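PDB 3GRF: ornithine carbamoyltransferase from Giardia intestinalis, which catalyses transfer of the carbamoyl group between carbamoyl phosphate and ornithine, interconverting ornithine and citrulline in the arginine degradation pathway of this parasite. Local coordinates for the interface of chains A and B. Numbering follows the deposited sequence. Chains: chain A/B, Ornithine carbamoyltransferase.

The interface of chains A and B. Residues chain A 57, 60-61, 64, 307-308, 310-311; chain B 48, 74, 76, 96, 99-101.
B:Met100, in a loop of chain B, plugs an apolar groove between helices 56-69 and 303-322 of chain A; it buries 112 Å² of its own surface, out of 376 Å² summed over both sides. This is a subunit contact of the trimer typical of this transferase family. The plug is straight: CG lies anti to the carbonyl carbon (chi1 -73°), and the chain runs extended beyond it (chi2 178°), carrying the thioether between the helices. Contacts from both walls define the tight part. From helix 303-322, A:Leu311 CB packs on B:Met100 CG at 3.7 Å, and A:Arg310 CB meets the terminal methyl CE at 3.6 Å. From helix 56-69, A:Val60 CG1, anti to its own backbone N, reaches SD at 3.7 Å, and A:Ser61 presents CB to the same sulfur. The hydroxyl of A:Ser61 turns back into its own helix, where OG bonds A:Arg57 O at 2.8 Å, in the carbonyl plane on a lone pair. A second close contact joins B:Val96 CG2 to A:Ala307 CB at 3.6 Å. Packing loosens beyond: B:Val96 CG1 lies 4.2 Å from A:Arg57 CG, B:Leu48 CD1 and CD2 both lie 4.0 Å from A:Val60 CG2, the side chains crossing near a right angle, and B:Tyr76 buries merely 4 Å² of its own. At A:Thr64 the hydroxyl OG1 bonds A:Val60 O at 2.6 Å, leaving methyl CG2 turned toward the B:Met100 carbonyl O.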
# COMPACT_ATOMS: atom_id res chain seq x y z
N ARG A 57 12.03 7.49 -5.36
CA ARG A 57 13.07 7.52 -4.33
C ARG A 57 12.50 7.67 -2.94
O ARG A 57 12.86 6.92 -2.04
CB ARG A 57 14.04 8.69 -4.55
CG ARG A 57 15.30 8.34 -5.30
CD ARG A 57 15.76 9.61 -6.02
NE ARG A 57 15.63 9.45 -7.45
CZ ARG A 57 14.49 9.52 -8.14
NH1 ARG A 57 13.32 9.73 -7.54
NH2 ARG A 57 14.52 9.34 -9.45
N VAL A 60 9.88 4.64 -2.06
CA VAL A 60 10.44 3.28 -1.89
C VAL A 60 11.33 3.26 -0.65
O VAL A 60 11.39 2.25 0.05
CB VAL A 60 11.24 2.81 -3.16
CG1 VAL A 60 12.26 1.70 -2.86
CG2 VAL A 60 10.31 2.36 -4.26
N SER A 61 12.06 4.35 -0.40
CA SER A 61 13.01 4.33 0.73
C SER A 61 12.25 4.33 2.07
O SER A 61 12.66 3.68 3.03
CB SER A 61 14.02 5.50 0.67
OG SER A 61 13.36 6.75 0.71
N THR A 64 10.28 0.84 2.43
CA THR A 64 11.30 -0.16 2.70
C THR A 64 11.93 0.04 4.08
O THR A 64 12.22 -0.96 4.78
CB THR A 64 12.39 -0.14 1.59
OG1 THR A 64 11.75 -0.31 0.35
CG2 THR A 64 13.40 -1.33 1.75
N ALA A 307 21.67 7.51 -3.85
CA ALA A 307 20.20 7.38 -3.90
C ALA A 307 19.75 6.18 -3.10
O ALA A 307 18.73 6.23 -2.44
CB ALA A 307 19.71 7.25 -5.34
N GLY A 308 20.52 5.10 -3.13
CA GLY A 308 20.27 3.95 -2.29
C GLY A 308 20.35 4.26 -0.81
O GLY A 308 19.67 3.59 0.01
N ARG A 310 19.23 6.81 0.63
CA ARG A 310 17.93 7.30 1.07
C ARG A 310 17.31 6.31 2.02
O ARG A 310 16.69 6.71 3.02
CB ARG A 310 16.96 7.57 -0.10
CG ARG A 310 17.31 8.83 -0.95
CD ARG A 310 17.33 10.11 -0.08
NE ARG A 310 15.96 10.39 0.38
CZ ARG A 310 14.98 10.93 -0.36
NH1 ARG A 310 15.21 11.36 -1.60
NH2 ARG A 310 13.76 11.06 0.15
N LEU A 311 17.53 5.03 1.76
CA LEU A 311 16.96 3.94 2.56
C LEU A 311 17.48 4.01 3.99
O LEU A 311 16.73 4.13 4.94
CB LEU A 311 17.21 2.55 1.91
CG LEU A 311 16.94 1.32 2.84
CD1 LEU A 311 15.48 1.26 3.37
CD2 LEU A 311 17.38 -0.00 2.30
N LEU B 48 9.27 -4.88 -4.60
CA LEU B 48 8.76 -3.71 -5.22
C LEU B 48 7.93 -4.19 -6.39
O LEU B 48 8.43 -4.84 -7.28
CB LEU B 48 9.92 -2.91 -5.75
CG LEU B 48 9.56 -1.64 -6.51
CD1 LEU B 48 8.42 -0.80 -5.82
CD2 LEU B 48 10.82 -0.84 -6.63
N ILE B 74 5.53 -3.46 -1.93
CA ILE B 74 5.16 -2.11 -2.28
C ILE B 74 4.36 -2.17 -3.59
O ILE B 74 4.87 -2.57 -4.63
CB ILE B 74 6.39 -1.26 -2.53
CG1 ILE B 74 7.20 -1.12 -1.24
CG2 ILE B 74 5.97 0.13 -3.03
CD1 ILE B 74 8.56 -0.37 -1.42
N TYR B 76 3.43 -0.48 -6.55
CA TYR B 76 3.79 0.78 -7.24
C TYR B 76 3.07 0.95 -8.58
O TYR B 76 3.48 0.41 -9.60
CB TYR B 76 5.30 0.88 -7.39
CG TYR B 76 5.79 2.29 -7.53
CD1 TYR B 76 6.60 2.92 -6.58
CD2 TYR B 76 5.43 3.02 -8.67
CE1 TYR B 76 7.02 4.24 -6.76
CE2 TYR B 76 5.84 4.34 -8.86
CZ TYR B 76 6.63 4.94 -7.91
OH TYR B 76 7.03 6.25 -8.10
N VAL B 96 18.64 2.34 -8.89
CA VAL B 96 18.31 2.90 -7.59
C VAL B 96 17.46 1.94 -6.75
O VAL B 96 17.69 1.84 -5.56
CB VAL B 96 17.62 4.26 -7.77
CG1 VAL B 96 16.88 4.67 -6.52
CG2 VAL B 96 18.67 5.32 -8.25
N ARG B 99 19.33 -1.03 -4.94
CA ARG B 99 20.11 -0.77 -3.72
C ARG B 99 19.19 -0.51 -2.53
O ARG B 99 19.65 -0.02 -1.50
CB ARG B 99 20.97 0.44 -3.96
CG ARG B 99 22.11 0.23 -4.90
CD ARG B 99 22.64 1.60 -5.27
NE ARG B 99 23.93 1.60 -6.00
CZ ARG B 99 24.08 1.19 -7.26
NH1 ARG B 99 23.04 0.74 -7.96
NH2 ARG B 99 25.26 1.25 -7.83
N MET B 100 17.88 -0.75 -2.70
CA MET B 100 16.88 -0.56 -1.61
C MET B 100 16.06 -1.82 -1.36
O MET B 100 16.04 -2.31 -0.22
CB MET B 100 15.94 0.64 -1.85
CG MET B 100 16.60 2.05 -1.65
SD MET B 100 15.42 3.36 -2.02
CE MET B 100 16.47 4.75 -2.30
N VAL B 101 15.41 -2.34 -2.42
CA VAL B 101 14.52 -3.50 -2.32
C VAL B 101 15.31 -4.80 -2.58
O VAL B 101 16.47 -4.77 -3.01
CB VAL B 101 13.27 -3.34 -3.22
CG1 VAL B 101 12.57 -2.03 -2.85
CG2 VAL B 101 13.68 -3.36 -4.73